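Local coordinates for 6-phosphogluconate dehydrogenase, NAD-binding (Geobacter metallireducens, PDB 3PEF), which reduces succinic semialdehyde to gamma-hydroxybutyrate, probably with NADPH as hydride donor, as a member of the beta-hydroxyacid dehydrogenase family, at residues E72-C75 against G80-E83; A100-I105 against F116-V121. The protein carries 2 engineered substitutions. All coordinates share one frame; numbering follows the deposited sequence. Where two conformers were deposited one is given.

Interaction 1 (E72-C75 against G80-E83); sequences EEVC and GVLE. With NAP (NADP nicotinamide-adenine-dinucleotide phosphate), chain I.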
loop_
_atom_site.group_PDB
_atom_site.type_symbol
_atom_site.label_atom_id
_atom_site.label_comp_id
_atom_site.label_asym_id
_atom_site.label_seq_id
_atom_site.Cartn_x
_atom_site.Cartn_y
_atom_site.Cartn_z
ATOM N N GLU A 72 -5.235 -23.723 -19.606
ATOM C CA GLU A 72 -4.935 -25.103 -19.215
ATOM C C GLU A 72 -6.096 -26.043 -19.504
ATOM O O GLU A 72 -5.902 -27.152 -19.995
ATOM C CB GLU A 72 -4.525 -25.190 -17.750
ATOM C CG GLU A 72 -3.047 -24.896 -17.520
ATOM C CD GLU A 72 -2.650 -24.953 -16.053
ATOM O OE1 GLU A 72 -3.545 -25.139 -15.199
ATOM O OE2 GLU A 72 -1.442 -24.811 -15.751
ATOM N N GLU A 73 -7.309 -25.604 -19.207
ATOM C CA GLU A 73 -8.461 -26.444 -19.505
ATOM C C GLU A 73 -8.520 -26.769 -21.004
ATOM O O GLU A 73 -8.745 -27.906 -21.398
ATOM C CB GLU A 73 -9.765 -25.795 -19.035
ATOM C CG GLU A 73 -10.976 -26.673 -19.290
ATOM C CD GLU A 73 -12.227 -26.196 -18.572
ATOM O OE1 GLU A 73 -12.310 -24.993 -18.238
ATOM O OE2 GLU A 73 -13.131 -27.036 -18.348
ATOM N N VAL A 74 -8.281 -25.770 -21.840
ATOM C CA VAL A 74 -8.326 -25.984 -23.276
ATOM C C VAL A 74 -7.210 -26.912 -23.739
ATOM O O VAL A 74 -7.408 -27.729 -24.639
ATOM C CB VAL A 74 -8.272 -24.641 -24.057
ATOM C CG1 VAL A 74 -8.078 -24.892 -25.550
ATOM C CG2 VAL A 74 -9.542 -23.836 -23.814
ATOM N N CYS A 75 -6.039 -26.798 -23.121
ATOM C CA CYS A 75 -4.924 -27.654 -23.503
ATOM C C CYS A 75 -5.082 -29.084 -22.978
ATOM O O CYS A 75 -4.993 -30.048 -23.746
ATOM C CB CYS A 75 -3.592 -27.058 -23.026
ATOM S SG CYS A 75 -2.144 -28.123 -23.377
ATOM N N GLY A 80 -9.400 -31.699 -25.686
ATOM C CA GLY A 80 -8.508 -30.556 -25.685
ATOM C C GLY A 80 -7.429 -30.593 -26.746
ATOM O O GLY A 80 -7.329 -31.544 -27.522
ATOM N N VAL A 81 -6.613 -29.542 -26.768
ATOM C CA VAL A 81 -5.558 -29.402 -27.753
ATOM C C VAL A 81 -4.636 -30.631 -27.774
ATOM O O VAL A 81 -4.287 -31.134 -28.836
ATOM C CB VAL A 81 -4.752 -28.116 -27.506
ATOM C CG1 VAL A 81 -3.440 -28.110 -28.329
ATOM C CG2 VAL A 81 -5.612 -26.903 -27.837
ATOM N N LEU A 82 -4.263 -31.117 -26.599
ATOM C CA LEU A 82 -3.340 -32.251 -26.489
ATOM C C LEU A 82 -3.897 -33.532 -27.138
ATOM O O LEU A 82 -3.149 -34.338 -27.680
ATOM C CB LEU A 82 -2.994 -32.503 -25.015
ATOM C CG LEU A 82 -1.555 -32.262 -24.532
ATOM C CD1 LEU A 82 -0.842 -31.175 -25.314
ATOM C CD2 LEU A 82 -1.491 -31.996 -23.033
ATOM N N GLU A 83 -5.210 -33.712 -27.094
ATOM C CA GLU A 83 -5.830 -34.866 -27.745
ATOM C C GLU A 83 -5.702 -34.826 -29.272
ATOM O O GLU A 83 -5.828 -35.851 -29.945
ATOM C CB GLU A 83 -7.306 -34.971 -27.356
ATOM C CG GLU A 83 -7.567 -35.392 -25.914
ATOM C CD GLU A 83 -9.030 -35.763 -25.659
ATOM O OE1 GLU A 83 -9.803 -35.889 -26.637
ATOM O OE2 GLU A 83 -9.408 -35.936 -24.481
HETATM P PA NAP I . -12.963 -12.031 -23.114
HETATM O O1A NAP I . -13.571 -12.131 -21.768
HETATM O O2A NAP I . -13.747 -11.267 -24.102
HETATM O O5B NAP I . -12.672 -13.495 -23.695
HETATM C C5B NAP I . -12.248 -14.530 -22.850
HETATM C C4B NAP I . -12.227 -15.796 -23.689
HETATM O O4B NAP I . -11.765 -16.857 -22.880
HETATM C C3B NAP I . -13.629 -16.178 -24.153
HETATM O O3B NAP I . -13.468 -16.745 -25.432
HETATM C C2B NAP I . -14.020 -17.260 -23.167
HETATM O O2B NAP I . -14.963 -18.186 -23.640
HETATM C C1B NAP I . -12.671 -17.929 -22.980
HETATM N N9A NAP I . -12.663 -18.778 -21.780
HETATM C C8A NAP I . -12.694 -18.351 -20.476
HETATM N N7A NAP I . -12.688 -19.441 -19.674
HETATM C C5A NAP I . -12.666 -20.544 -20.448
HETATM C C6A NAP I . -12.633 -21.892 -20.131
HETATM N N6A NAP I . -12.639 -22.276 -18.862
HETATM N N1A NAP I . -12.616 -22.817 -21.141
HETATM C C2A NAP I . -12.612 -22.405 -22.462
HETATM N N3A NAP I . -12.634 -21.057 -22.770
HETATM C C4A NAP I . -12.653 -20.146 -21.775
HETATM O O3 NAP I . -11.541 -11.347 -22.911
HETATM P PN NAP I . -10.454 -10.893 -23.969
HETATM O O1N NAP I . -10.124 -9.476 -23.748
HETATM O O2N NAP I . -10.812 -11.338 -25.331
HETATM O O5D NAP I . -9.296 -11.817 -23.335
HETATM C C5D NAP I . -8.558 -12.774 -24.048
HETATM C C4D NAP I . -7.114 -12.663 -23.561
HETATM O O4D NAP I . -6.468 -11.530 -24.090
HETATM C C3D NAP I . -7.034 -12.468 -22.061
HETATM O O3D NAP I . -5.914 -13.221 -21.647
HETATM C C2D NAP I . -6.798 -10.976 -21.881
HETATM O O2D NAP I . -6.103 -10.727 -20.691
HETATM C C1D NAP I . -5.918 -10.710 -23.077
HETATM N N1N NAP I . -5.853 -9.328 -23.602
HETATM C C2N NAP I . -6.958 -8.528 -23.608
HETATM C C3N NAP I . -6.895 -7.248 -24.155
HETATM C C7N NAP I . -8.125 -6.391 -24.206
HETATM O O7N NAP I . -7.930 -5.025 -24.317
HETATM N N7N NAP I . -9.369 -6.893 -24.128
HETATM C C4N NAP I . -5.700 -6.772 -24.705
HETATM C C5N NAP I . -4.588 -7.610 -24.720
HETATM C C6N NAP I . -4.676 -8.894 -24.181
HETATM P P2B NAP I . -16.560 -17.866 -23.594
HETATM O O1X NAP I . -17.246 -19.223 -23.667
HETATM O O2X NAP I . -16.869 -17.163 -22.312
HETATM O O3X NAP I . -16.934 -16.985 -24.753
#
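Val74 and Cys75, in the last turn of helix 68-76, offer their carbonyl oxygens to the next short helical turn. Val81 N reaches Val74 O at 2.9 Å and Leu82 N reaches Cys75 O at 3.1 Å, both nearly straight (164° and 166°) and both in the plane of the accepting carbonyl. Gly80 passes close over the helix end, where a beta carbon would clash with the oxygens of Val74 and Cys75. The side chain of Val74 forks from CB in two directions. CG1, anti to the backbone N (chi1 170°), meets Val81 CG2 at 3.9 Å, while CG2, beside the backbone N, lies 3.6 Å from C2A of the NADP adenine. This is the adenine end of a Rossmann-type dinucleotide site, and Leu65, another NADP-binding residue, also packs on Val74. One residue earlier, the extended side chain of Glu73 projects away from the helix to the adenine, and its OE1 accepts a hydrogen bond from the amino group N6A at 2.8 Å, almost linear. On another side of the helix, Cys75 SG sits against both methyls of Leu82, 3.8 Å from CD1, and Leu82 CB also lies 3.4 Å from Cys75 O; Leu82 in turn rests on Ala108 and Val109 of helix 99-111.

Interaction 2 (A100-I105 against F116-V121); sequences ATSQRI and FLEAPV. With EDO (1,2-ethanediol), chain N.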
loop_
_atom_site.group_PDB
_atom_site.type_symbol
_atom_site.label_atom_id
_atom_site.label_comp_id
_atom_site.label_asym_id
_atom_site.label_seq_id
_atom_site.Cartn_x
_atom_site.Cartn_y
_atom_site.Cartn_z
ATOM N N ALA A 100 4.995 -19.920 -16.080
ATOM C CA ALA A 100 5.020 -21.355 -15.817
ATOM C C ALA A 100 3.862 -22.064 -16.526
ATOM O O ALA A 100 3.983 -23.219 -16.956
ATOM C CB ALA A 100 5.007 -21.630 -14.330
ATOM N N THR A 101 2.731 -21.376 -16.665
ATOM C CA THR A 101 1.627 -21.961 -17.413
ATOM C C THR A 101 1.986 -22.179 -18.880
ATOM O O THR A 101 1.803 -23.271 -19.411
ATOM C CB THR A 101 0.373 -21.091 -17.329
ATOM O OG1 THR A 101 -0.094 -21.097 -15.982
ATOM C CG2 THR A 101 -0.703 -21.619 -18.251
ATOM N N SER A 102 2.507 -21.152 -19.540
ATOM C CA SER A 102 2.815 -21.301 -20.955
ATOM C C SER A 102 3.918 -22.346 -21.180
ATOM O O SER A 102 3.874 -23.106 -22.147
ATOM C CB SER A 102 3.177 -19.964 -21.591
ATOM O OG SER A 102 4.390 -19.485 -21.063
ATOM N N GLN A 103 4.889 -22.415 -20.272
ATOM C CA GLN A 103 5.947 -23.417 -20.403
ATOM C C GLN A 103 5.393 -24.844 -20.260
ATOM O O GLN A 103 5.770 -25.749 -21.007
ATOM C CB GLN A 103 7.064 -23.158 -19.384
ATOM C CG GLN A 103 7.856 -21.886 -19.650
ATOM C CD GLN A 103 8.761 -21.504 -18.485
ATOM O OE1 GLN A 103 8.520 -21.883 -17.344
ATOM N NE2 GLN A 103 9.810 -20.750 -18.778
ATOM N N ARG A 104 4.500 -25.014 -19.289
ATOM C CA ARG A 104 3.797 -26.265 -19.022
ATOM C C ARG A 104 3.081 -26.751 -20.285
ATOM O O ARG A 104 3.204 -27.909 -20.713
ATOM C CB ARG A 104 2.771 -25.978 -17.919
ATOM C CG ARG A 104 2.129 -27.158 -17.216
ATOM C CD ARG A 104 1.278 -26.648 -16.032
ATOM N NE ARG A 104 2.115 -26.049 -14.991
ATOM C CZ ARG A 104 1.898 -24.876 -14.401
ATOM N NH1 ARG A 104 0.850 -24.130 -14.729
ATOM N NH2 ARG A 104 2.741 -24.448 -13.472
ATOM N N ILE A 105 2.300 -25.848 -20.869
ATOM C CA ILE A 105 1.573 -26.163 -22.074
ATOM C C ILE A 105 2.523 -26.539 -23.215
ATOM O O ILE A 105 2.347 -27.563 -23.888
ATOM C CB ILE A 105 0.691 -24.974 -22.501
ATOM C CG1 ILE A 105 -0.508 -24.850 -21.556
ATOM C CG2 ILE A 105 0.227 -25.166 -23.921
ATOM C CD1 ILE A 105 -1.180 -23.472 -21.597
ATOM N N PHE A 116 5.184 -25.479 -30.240
ATOM C CA PHE A 116 4.514 -24.466 -29.429
ATOM C C PHE A 116 5.208 -23.107 -29.381
ATOM O O PHE A 116 6.433 -23.034 -29.308
ATOM C CB PHE A 116 4.310 -24.968 -28.006
ATOM C CG PHE A 116 3.637 -23.975 -27.118
ATOM C CD1 PHE A 116 2.265 -23.820 -27.153
ATOM C CD2 PHE A 116 4.378 -23.172 -26.266
ATOM C CE1 PHE A 116 1.645 -22.892 -26.339
ATOM C CE2 PHE A 116 3.765 -22.257 -25.446
ATOM C CZ PHE A 116 2.394 -22.117 -25.480
ATOM N N LEU A 117 4.398 -22.046 -29.397
ATOM C CA LEU A 117 4.858 -20.654 -29.380
ATOM C C LEU A 117 3.878 -19.920 -28.480
ATOM O O LEU A 117 2.671 -20.061 -28.647
ATOM C CB LEU A 117 4.727 -20.058 -30.788
ATOM C CG LEU A 117 5.669 -19.086 -31.539
ATOM C CD1 LEU A 117 4.881 -18.009 -32.288
ATOM C CD2 LEU A 117 6.820 -18.467 -30.731
ATOM N N GLU A 118 4.357 -19.144 -27.522
ATOM C CA GLU A 118 3.442 -18.232 -26.834
ATOM C C GLU A 118 3.544 -16.913 -27.548
ATOM O O GLU A 118 4.625 -16.546 -27.985
ATOM C CB GLU A 118 3.806 -18.046 -25.366
ATOM C CG GLU A 118 5.131 -17.343 -25.139
ATOM C CD GLU A 118 5.408 -17.110 -23.664
ATOM O OE1 GLU A 118 6.535 -16.706 -23.320
ATOM O OE2 GLU A 118 4.498 -17.329 -22.838
ATOM N N ALA A 119 2.435 -16.197 -27.692
ATOM C CA ALA A 119 2.514 -14.855 -28.263
ATOM C C ALA A 119 1.432 -13.931 -27.732
ATOM O O ALA A 119 0.515 -13.563 -28.463
ATOM C CB ALA A 119 2.495 -14.918 -29.805
ATOM N N PRO A 120 1.537 -13.541 -26.444
ATOM C CA PRO A 120 0.575 -12.580 -25.893
ATOM C C PRO A 120 0.761 -11.238 -26.588
ATOM O O PRO A 120 1.805 -11.014 -27.217
ATOM C CB PRO A 120 0.992 -12.475 -24.425
ATOM C CG PRO A 120 2.484 -12.731 -24.458
ATOM C CD PRO A 120 2.649 -13.809 -25.517
ATOM N N VAL A 121 -0.228 -10.357 -26.482
ATOM C CA VAL A 121 -0.208 -9.120 -27.249
ATOM C C VAL A 121 -0.388 -7.885 -26.384
ATOM O O VAL A 121 -0.947 -7.944 -25.283
ATOM C CB VAL A 121 -1.300 -9.101 -28.370
ATOM C CG1 VAL A 121 -1.244 -10.356 -29.181
ATOM C CG2 VAL A 121 -2.700 -8.926 -27.778
HETATM C C1 EDO N . 8.303 -24.640 -26.920
HETATM O O1 EDO N . 8.122 -25.047 -28.277
HETATM C C2 EDO N . 7.869 -25.739 -25.957
HETATM O O2 EDO N . 8.266 -25.344 -24.639
#
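Within the beta-alpha-beta unit formed by strand 90-93, helix 99-111 and strand 115-122, Ser102 and Ile105 of the helix face Phe116 and Glu118 of the strand that follows it. The axes of 100-105 and 116-118 run nearly antiparallel, 9.0 Å apart at closest approach. Phe116 CG lies anti to the backbone N (chi1 180°), which carries the ring from the strand to the helix. There CE1 meets Ile105 CG2 at 3.6 Å and CE2 comes within 3.4 Å of Ser102 O, both approaching the ring obliquely. Were the ring cut back to a methyl by an alanine here, a gap would probably open beneath the helix, and Ile105 CG2 would lose its apolar partner on the strand. The polar half of the contact joins Ser102 OG and Glu118 OE2, 2.8 Å apart; Pro99 O is a second possible acceptor for the serine proton. Glu118 stretches out beyond CG, and the backbone amides of Gly165 and Ala168 grip its other oxygen, OE1, within the buried contact. Phe116 O also accepts a hydrogen bond from a 1,2-ethanediol molecule, probably from the crystallisation liquor. A helix laid against the sheet between two parallel strands is the crossover typical of the Rossmann fold.

In the fold
Interactions 1 and 2 follow one another along the chain, the first closing before the second opens, and their centres lie about 13 Å apart in the dinucleotide-binding domain. Helices 68-76 and 99-111 pack side by side and join them directly: Glu72 OE2 forms a 2.6 Å salt bridge with Arg104 NH1, and Cys75 SG touches Ile105 CG2 at 3.8 Å. Strand 90-93, lying between the two contacts in sequence and next to strand 115-122 in the sheet, meets both, the side chains of Val74, Val81 and Phe116 all touching Tyr91. Interaction 1 borders the adenine of NADP, while interaction 2 anchors the neighbouring helix to a strand that runs on to Val121, which also touches the cofactor.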